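Long-range contacts in phosphoserine aminotransferase SerC (Cytophaga hutchinsonii ATCC 33406, PDB 3FFR), which probably catalyses the reversible, pyridoxal-phosphate-dependent transamination between phosphoserine and 2-oxoglutarate in serine biosynthesis: residues E272-L277 and H345-V350; M300-A305 and A340-H345. All blocks are in the same frame, centred on the assembly; numbering follows the deposited sequence.

Contact 1: residues E272-L277 and H345-V350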
ATOM      1  N   GLU A 272      27.079   1.930  14.284  1.00 28.22           N
ATOM      2  CA  GLU A 272      28.509   2.255  14.076  1.00 28.37           C
ATOM      3  C   GLU A 272      29.427   1.123  14.529  1.00 29.88           C
ATOM      4  O   GLU A 272      30.425   0.800  13.881  1.00 29.54           O
ATOM      5  CB  GLU A 272      28.858   3.561  14.769  1.00 27.72           C
ATOM      6  CG  GLU A 272      28.307   4.742  14.020  1.00 28.99           C
ATOM      7  CD  GLU A 272      28.128   5.993  14.815  1.00 38.64           C
ATOM      8  OE1 GLU A 272      28.422   6.011  16.043  1.00 37.82           O
ATOM      9  OE2 GLU A 272      27.685   6.981  14.188  1.00 36.70           O
ATOM     10  N   GLU A 273      29.070   0.480  15.624  1.00 29.42           N
ATOM     11  CA  GLU A 273      29.896  -0.618  16.136  1.00 30.38           C
ATOM     12  C   GLU A 273      29.912  -1.820  15.168  1.00 31.07           C
ATOM     13  O   GLU A 273      30.948  -2.461  14.950  1.00 30.34           O
ATOM     14  CB  GLU A 273      29.373  -1.044  17.499  1.00 29.47           C
ATOM     15  CG  GLU A 273      30.185  -2.076  18.159  1.00 36.37           C
ATOM     16  CD  GLU A 273      29.656  -2.412  19.532  1.00 49.84           C
ATOM     17  OE1 GLU A 273      28.458  -2.088  19.806  1.00 58.64           O
ATOM     18  OE2 GLU A 273      30.435  -3.034  20.298  1.00 51.29           O
ATOM     19  N   LYS A 274      28.745  -2.121  14.606  1.00 27.33           N
ATOM     20  CA  LYS A 274      28.628  -3.193  13.607  1.00 27.65           C
ATOM     21  C   LYS A 274      29.353  -2.848  12.317  1.00 28.22           C
ATOM     22  O   LYS A 274      30.038  -3.686  11.722  1.00 28.23           O
ATOM     23  CB  LYS A 274      27.167  -3.514  13.283  1.00 28.00           C
ATOM     24  CG  LYS A 274      26.464  -4.268  14.388  1.00 30.08           C
ATOM     25  CD  LYS A 274      25.011  -4.493  14.076  1.00 28.69           C
ATOM     26  CE  LYS A 274      24.171  -3.268  14.384  1.00 26.48           C
ATOM     27  NZ  LYS A 274      22.867  -3.260  13.615  1.00 27.53           N
ATOM     28  N   ALA A 275      29.228  -1.597  11.900  1.00 26.42           N
ATOM     29  CA  ALA A 275      29.882  -1.148  10.651  1.00 27.38           C
ATOM     30  C   ALA A 275      31.405  -1.275  10.804  1.00 30.73           C
ATOM     31  O   ALA A 275      32.122  -1.691   9.887  1.00 29.93           O
ATOM     32  CB  ALA A 275      29.478   0.319  10.302  1.00 26.21           C
ATOM     33  N   ALA A 276      31.877  -0.955  12.001  1.00 28.65           N
ATOM     34  CA  ALA A 276      33.317  -0.984  12.275  1.00 29.65           C
ATOM     35  C   ALA A 276      33.852  -2.418  12.178  1.00 30.58           C
ATOM     36  O   ALA A 276      34.960  -2.668  11.674  1.00 31.51           O
ATOM     37  CB  ALA A 276      33.622  -0.341  13.635  1.00 30.32           C
ATOM     38  N   LEU A 277      33.071  -3.364  12.656  1.00 30.21           N
ATOM     39  CA  LEU A 277      33.463  -4.791  12.588  1.00 30.01           C
ATOM     40  C   LEU A 277      33.645  -5.222  11.137  1.00 30.10           C
ATOM     41  O   LEU A 277      34.642  -5.852  10.756  1.00 30.15           O
ATOM     42  CB  LEU A 277      32.419  -5.715  13.217  1.00 33.27           C
ATOM     43  CG  LEU A 277      32.340  -5.869  14.718  1.00 39.80           C
ATOM     44  CD1 LEU A 277      31.240  -6.910  15.056  1.00 37.06           C
ATOM     45  CD2 LEU A 277      33.714  -6.319  15.273  1.00 41.90           C
ATOM     46  N   HIS A 345      19.609  -6.240  12.877  1.00 28.23           N
ATOM     47  CA  HIS A 345      20.826  -7.079  12.914  1.00 29.57           C
ATOM     48  C   HIS A 345      21.583  -6.791  14.196  1.00 30.32           C
ATOM     49  O   HIS A 345      21.924  -5.652  14.482  1.00 29.68           O
ATOM     50  CB  HIS A 345      21.720  -6.783  11.701  1.00 30.04           C
ATOM     51  CG  HIS A 345      21.025  -6.985  10.389  1.00 28.33           C
ATOM     52  ND1 HIS A 345      20.645  -5.940   9.576  1.00 26.44           N
ATOM     53  CD2 HIS A 345      20.623  -8.119   9.762  1.00 31.39           C
ATOM     54  CE1 HIS A 345      20.016  -6.422   8.514  1.00 31.63           C
ATOM     55  NE2 HIS A 345      19.990  -7.740   8.602  1.00 29.56           N
ATOM     56  N   SER A 346      21.796  -7.822  15.002  1.00 31.00           N
ATOM     57  CA  SER A 346      22.515  -7.630  16.257  1.00 30.93           C
ATOM     58  C   SER A 346      24.009  -7.706  16.061  1.00 30.82           C
ATOM     59  O   SER A 346      24.524  -8.230  15.069  1.00 30.14           O
ATOM     60  CB  SER A 346      22.142  -8.690  17.282  1.00 31.71           C
ATOM     61  OG  SER A 346      22.565  -9.969  16.820  1.00 30.85           O
ATOM     62  N   LEU A 347      24.681  -7.201  17.071  1.00 29.20           N
ATOM     63  CA  LEU A 347      26.140  -7.227  17.126  1.00 32.28           C
ATOM     64  C   LEU A 347      26.620  -8.669  17.015  1.00 33.76           C
ATOM     65  O   LEU A 347      27.574  -8.974  16.285  1.00 32.31           O
ATOM     66  CB  LEU A 347      26.628  -6.605  18.427  1.00 33.72           C
ATOM     67  CG  LEU A 347      28.154  -6.509  18.600  1.00 38.96           C
ATOM     68  CD1 LEU A 347      28.754  -5.651  17.499  1.00 34.99           C
ATOM     69  CD2 LEU A 347      28.494  -5.937  19.980  1.00 39.89           C
ATOM     70  N   GLU A 348      25.912  -9.574  17.685  1.00 33.55           N
ATOM     71  CA  GLU A 348      26.370 -10.965  17.672  0.50 33.79           C
ATOM     72  C   GLU A 348      26.188 -11.571  16.303  1.00 32.60           C
ATOM     73  O   GLU A 348      27.040 -12.336  15.870  1.00 31.06           O
ATOM     74  CB  GLU A 348      25.744 -11.840  18.760  0.50 34.35           C
ATOM     75  CG  GLU A 348      26.292 -13.284  18.732  0.50 41.14           C
ATOM     76  CD  GLU A 348      27.827 -13.379  18.601  0.50 44.25           C
ATOM     77  OE1 GLU A 348      28.573 -12.756  19.404  0.50 47.98           O
ATOM     78  OE2 GLU A 348      28.298 -14.108  17.690  0.50 40.38           O
ATOM     79  N   GLN A 349      25.109 -11.199  15.625  1.00 31.70           N
ATOM     80  CA  GLN A 349      24.853 -11.694  14.267  1.00 29.09           C
ATOM     81  C   GLN A 349      25.951 -11.203  13.299  1.00 29.67           C
ATOM     82  O   GLN A 349      26.475 -11.966  12.488  1.00 29.84           O
ATOM     83  CB  GLN A 349      23.473 -11.263  13.767  1.00 28.94           C
ATOM     84  CG  GLN A 349      22.331 -12.047  14.434  1.00 28.72           C
ATOM     85  CD  GLN A 349      20.952 -11.479  14.134  1.00 33.96           C
ATOM     86  OE1 GLN A 349      20.800 -10.275  13.973  1.00 33.16           O
ATOM     87  NE2 GLN A 349      19.927 -12.351  14.115  1.00 30.06           N
ATOM     88  N   VAL A 350      26.316  -9.930  13.419  1.00 29.47           N
ATOM     89  CA  VAL A 350      27.335  -9.340  12.544  1.00 28.58           C
ATOM     90  C   VAL A 350      28.699  -9.977  12.842  1.00 31.75           C
ATOM     91  O   VAL A 350      29.484 -10.277  11.935  1.00 31.27           O
ATOM     92  CB  VAL A 350      27.375  -7.797  12.631  1.00 28.16           C
ATOM     93  CG1 VAL A 350      28.570  -7.235  11.891  1.00 29.94           C
ATOM     94  CG2 VAL A 350      26.074  -7.217  12.025  1.00 25.49           C
TER
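K274 reaches from helix 264-284 to the loop that leads into helix 347-360 and gives its ammonium group to a backbone carbonyl: NZ lies 2.7 Å from O of H345, 19° off the carbonyl plane. The chain leaves the helix with CG anti to the carbonyl carbon and bends at chi3 (-81°). N341 OD1 is a second, weaker partner of NZ. An alanine here would probably leave the H345 carbonyl without its ammonium partner and open a gap beside V350.

The apolar contacts begin on the same lysine. Its CD lies 3.6 Å from CG2 of V350, the two side chains crossing at about a right angle, while CG lies 4.0 Å from CA of L347. One turn on, L277 puts CD1 3.7 Å from CD1 of L347. These residues pack helix 264-284 against the first turn of helix 347-360, both in the small C-terminal domain of this fold type I aminotransferase. On the solvent-exposed side E273, its chain extended, lays its carboxylate against L347, OE2 being 3.5 Å from CD2, a van der Waals contact.

S346 is the N-cap and forms a capping box with Q349: Q349 N donates to S346 OG at 3.1 Å, and S346 N returns a bond to Q349 OE1 at 2.8 Å with an N-H...O angle of 169°. The H345 ring stacks on F8, and its NE2 bonds to Y7 O.

Contact 2: residues M300-A305 and A340-H345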
HETATM    1  N   MSE A 300      26.860   3.751   6.258  1.00 27.53           N
HETATM    2  CA  MSE A 300      26.930   2.993   7.521  1.00 29.13           C
HETATM    3  C   MSE A 300      25.854   1.881   7.618  1.00 29.23           C
HETATM    4  O   MSE A 300      25.967   0.954   8.435  1.00 27.99           O
HETATM    5  CB  MSE A 300      26.768   3.948   8.719  1.00 29.68           C
HETATM    6  CG  MSE A 300      27.812   4.986   8.879  1.00 33.29           C
HETATM    7 SE   MSE A 300      29.394   4.092   9.712  0.75 37.04          SE
HETATM    8  CE  MSE A 300      30.429   5.711  10.055  1.00 39.69           C
ATOM      9  N   THR A 301      24.806   1.964   6.776  1.00 28.00           N
ATOM     10  CA  THR A 301      23.641   1.054   6.823  1.00 27.43           C
ATOM     11  C   THR A 301      23.543   0.011   5.726  1.00 25.65           C
ATOM     12  O   THR A 301      22.962  -1.071   5.905  1.00 27.51           O
ATOM     13  CB  THR A 301      22.309   1.851   6.903  1.00 27.54           C
ATOM     14  OG1 THR A 301      22.214   2.772   5.799  1.00 25.76           O
ATOM     15  CG2 THR A 301      22.240   2.625   8.216  1.00 26.42           C
ATOM     16  N   THR A 302      24.105   0.349   4.574  1.00 27.63           N
ATOM     17  CA  THR A 302      24.167  -0.593   3.456  1.00 25.46           C
ATOM     18  C   THR A 302      25.594  -0.543   2.913  1.00 27.67           C
ATOM     19  O   THR A 302      25.940   0.311   2.093  1.00 28.24           O
ATOM     20  CB  THR A 302      23.156  -0.266   2.361  1.00 29.67           C
ATOM     21  OG1 THR A 302      23.472   0.999   1.777  1.00 26.79           O
ATOM     22  CG2 THR A 302      21.699  -0.231   2.910  1.00 26.80           C
ATOM     23  N   ILE A 303      26.409  -1.476   3.405  1.00 26.64           N
ATOM     24  CA  ILE A 303      27.854  -1.514   3.094  1.00 28.80           C
ATOM     25  C   ILE A 303      28.122  -2.299   1.825  1.00 26.51           C
ATOM     26  O   ILE A 303      27.855  -3.494   1.738  1.00 29.65           O
ATOM     27  CB  ILE A 303      28.651  -2.071   4.306  1.00 29.22           C
ATOM     28  CG1 ILE A 303      28.367  -1.206   5.552  1.00 32.83           C
ATOM     29  CG2 ILE A 303      30.157  -2.158   4.023  1.00 29.13           C
ATOM     30  CD1 ILE A 303      28.916  -1.775   6.889  1.00 34.53           C
ATOM     31  N   VAL A 304      28.676  -1.599   0.844  1.00 26.10           N
ATOM     32  CA  VAL A 304      28.961  -2.173  -0.458  1.00 25.90           C
ATOM     33  C   VAL A 304      30.453  -2.440  -0.639  1.00 26.16           C
ATOM     34  O   VAL A 304      31.322  -1.570  -0.431  1.00 26.18           O
ATOM     35  CB  VAL A 304      28.388  -1.274  -1.565  1.00 28.54           C
ATOM     36  CG1 VAL A 304      28.676  -1.877  -2.978  1.00 27.10           C
ATOM     37  CG2 VAL A 304      26.860  -1.108  -1.316  1.00 28.78           C
ATOM     38  N   ALA A 305      30.728  -3.711  -0.936  1.00 26.40           N
ATOM     39  CA  ALA A 305      32.090  -4.151  -1.130  1.00 26.72           C
ATOM     40  C   ALA A 305      32.272  -4.759  -2.503  1.00 28.20           C
ATOM     41  O   ALA A 305      31.450  -5.561  -2.964  1.00 29.11           O
ATOM     42  CB  ALA A 305      32.455  -5.207  -0.048  1.00 24.69           C
ATOM     43  N   ALA A 340      23.613  -5.389   4.517  1.00 27.72           N
ATOM     44  CA  ALA A 340      22.710  -4.563   5.302  1.00 26.18           C
ATOM     45  C   ALA A 340      23.169  -4.612   6.760  1.00 28.23           C
ATOM     46  O   ALA A 340      23.526  -5.673   7.297  1.00 29.36           O
ATOM     47  CB  ALA A 340      21.256  -5.032   5.175  1.00 26.47           C
ATOM     48  N   ASN A 341      23.189  -3.433   7.365  1.00 26.67           N
ATOM     49  CA  ASN A 341      23.512  -3.243   8.783  1.00 25.52           C
ATOM     50  C   ASN A 341      22.414  -2.384   9.371  1.00 28.38           C
ATOM     51  O   ASN A 341      22.539  -1.173   9.490  1.00 27.70           O
ATOM     52  CB  ASN A 341      24.884  -2.568   8.953  1.00 26.11           C
ATOM     53  CG  ASN A 341      25.160  -2.105  10.398  1.00 27.38           C
ATOM     54  OD1 ASN A 341      24.675  -2.710  11.388  1.00 26.86           O
ATOM     55  ND2 ASN A 341      25.949  -1.048  10.529  1.00 25.94           N
ATOM     56  N   PHE A 342      21.308  -3.051   9.673  1.00 27.96           N
ATOM     57  CA  PHE A 342      20.076  -2.405  10.160  1.00 27.11           C
ATOM     58  C   PHE A 342      19.859  -2.704  11.665  1.00 28.52           C
ATOM     59  O   PHE A 342      20.482  -3.651  12.206  1.00 27.86           O
ATOM     60  CB  PHE A 342      18.862  -2.892   9.368  1.00 27.69           C
ATOM     61  CG  PHE A 342      18.918  -2.610   7.872  1.00 25.04           C
ATOM     62  CD1 PHE A 342      19.708  -1.614   7.374  1.00 26.35           C
ATOM     63  CD2 PHE A 342      18.065  -3.284   6.995  1.00 26.89           C
ATOM     64  CE1 PHE A 342      19.720  -1.319   6.025  1.00 31.16           C
ATOM     65  CE2 PHE A 342      18.061  -2.985   5.654  1.00 29.52           C
ATOM     66  CZ  PHE A 342      18.910  -1.987   5.179  1.00 26.56           C
ATOM     67  N   PRO A 343      18.954  -1.950  12.336  1.00 27.55           N
ATOM     68  CA  PRO A 343      18.754  -2.220  13.774  1.00 27.33           C
ATOM     69  C   PRO A 343      18.392  -3.654  14.076  1.00 28.54           C
ATOM     70  O   PRO A 343      18.718  -4.162  15.157  1.00 31.27           O
ATOM     71  CB  PRO A 343      17.654  -1.227  14.161  1.00 27.18           C
ATOM     72  CG  PRO A 343      17.961  -0.031  13.248  1.00 29.61           C
ATOM     73  CD  PRO A 343      18.324  -0.676  11.933  1.00 25.80           C
ATOM     74  N   ALA A 344      17.748  -4.311  13.117  1.00 28.10           N
ATOM     75  CA  ALA A 344      17.318  -5.727  13.269  1.00 28.04           C
ATOM     76  C   ALA A 344      18.463  -6.679  13.375  1.00 30.55           C
ATOM     77  O   ALA A 344      18.311  -7.809  13.867  1.00 29.31           O
ATOM     78  CB  ALA A 344      16.424  -6.175  12.107  1.00 27.75           C
ATOM     79  N   HIS A 345      19.609  -6.240  12.877  1.00 28.23           N
ATOM     80  CA  HIS A 345      20.826  -7.079  12.914  1.00 29.57           C
ATOM     81  C   HIS A 345      21.583  -6.791  14.196  1.00 30.32           C
ATOM     82  O   HIS A 345      21.924  -5.652  14.482  1.00 29.68           O
ATOM     83  CB  HIS A 345      21.720  -6.783  11.701  1.00 30.04           C
ATOM     84  CG  HIS A 345      21.025  -6.985  10.389  1.00 28.33           C
ATOM     85  ND1 HIS A 345      20.645  -5.940   9.576  1.00 26.44           N
ATOM     86  CD2 HIS A 345      20.623  -8.119   9.762  1.00 31.39           C
ATOM     87  CE1 HIS A 345      20.016  -6.422   8.514  1.00 31.63           C
ATOM     88  NE2 HIS A 345      19.990  -7.740   8.602  1.00 29.56           N
TER
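N341 meets the 300-305 segment where two antiparallel strands of the small-domain sheet, 302-307 and 336-340, come to their shared end; T302 and A340 form a non-hydrogen-bonded pair there. The backbone N of N341 donates to O of T301 at 2.8 Å, standing 35° out of that carbonyl's plane. With CG anti to the backbone N (chi1 169°), the side chain reaches back to the preceding peptide, and ND2 lies 2.9 Å from O of M300, nearly along the C=O axis, though the bond is bent and the oxygen stands out of the N341 amide plane. T271 O also accepts from ND2, so this buried amide joins the loop before strand 302-307 to helix 264-284.

T301 offers its carbonyl and the carbons of its side chain. CB and CG2 pack against O of N341, while OG1 turns to S170 O. Its carbonyl oxygen also receives a CA-H...O contact from A340.

CE1 of the F342 ring comes within 3.3 Å of O of T301, approached obliquely, and T302 CG2 sits at the ring edge, 3.8 Å from CE1. One face is covered by A340, whose CB stands over the ring centre. From F342 the chain enters a type I turn to H345. H345 N closes that turn on F342 O, and F342 N donates to H345 ND1 at 3.0 Å, 7° out of the imidazole plane.

How the contacts relate
Along the chain the order is 272-277, 300-305, 340-345 and 345-350, so contact 2 falls between the two halves of contact 1, and H345 belongs to both. Their centres are 9 Å apart. Contact 1 joins helices 264-284 and 347-360; contact 2 lies at the end of neighbouring strands 302-307 and 336-340 of the five-stranded mixed sheet. The two also touch directly, K274 NZ coming 2.8 Å from F342 O. Together they tie helix 264-284, the sheet and the last helix into one small domain. Contact 2 is the more buried, and its F342 side chain is about 10 Å from a bound serine.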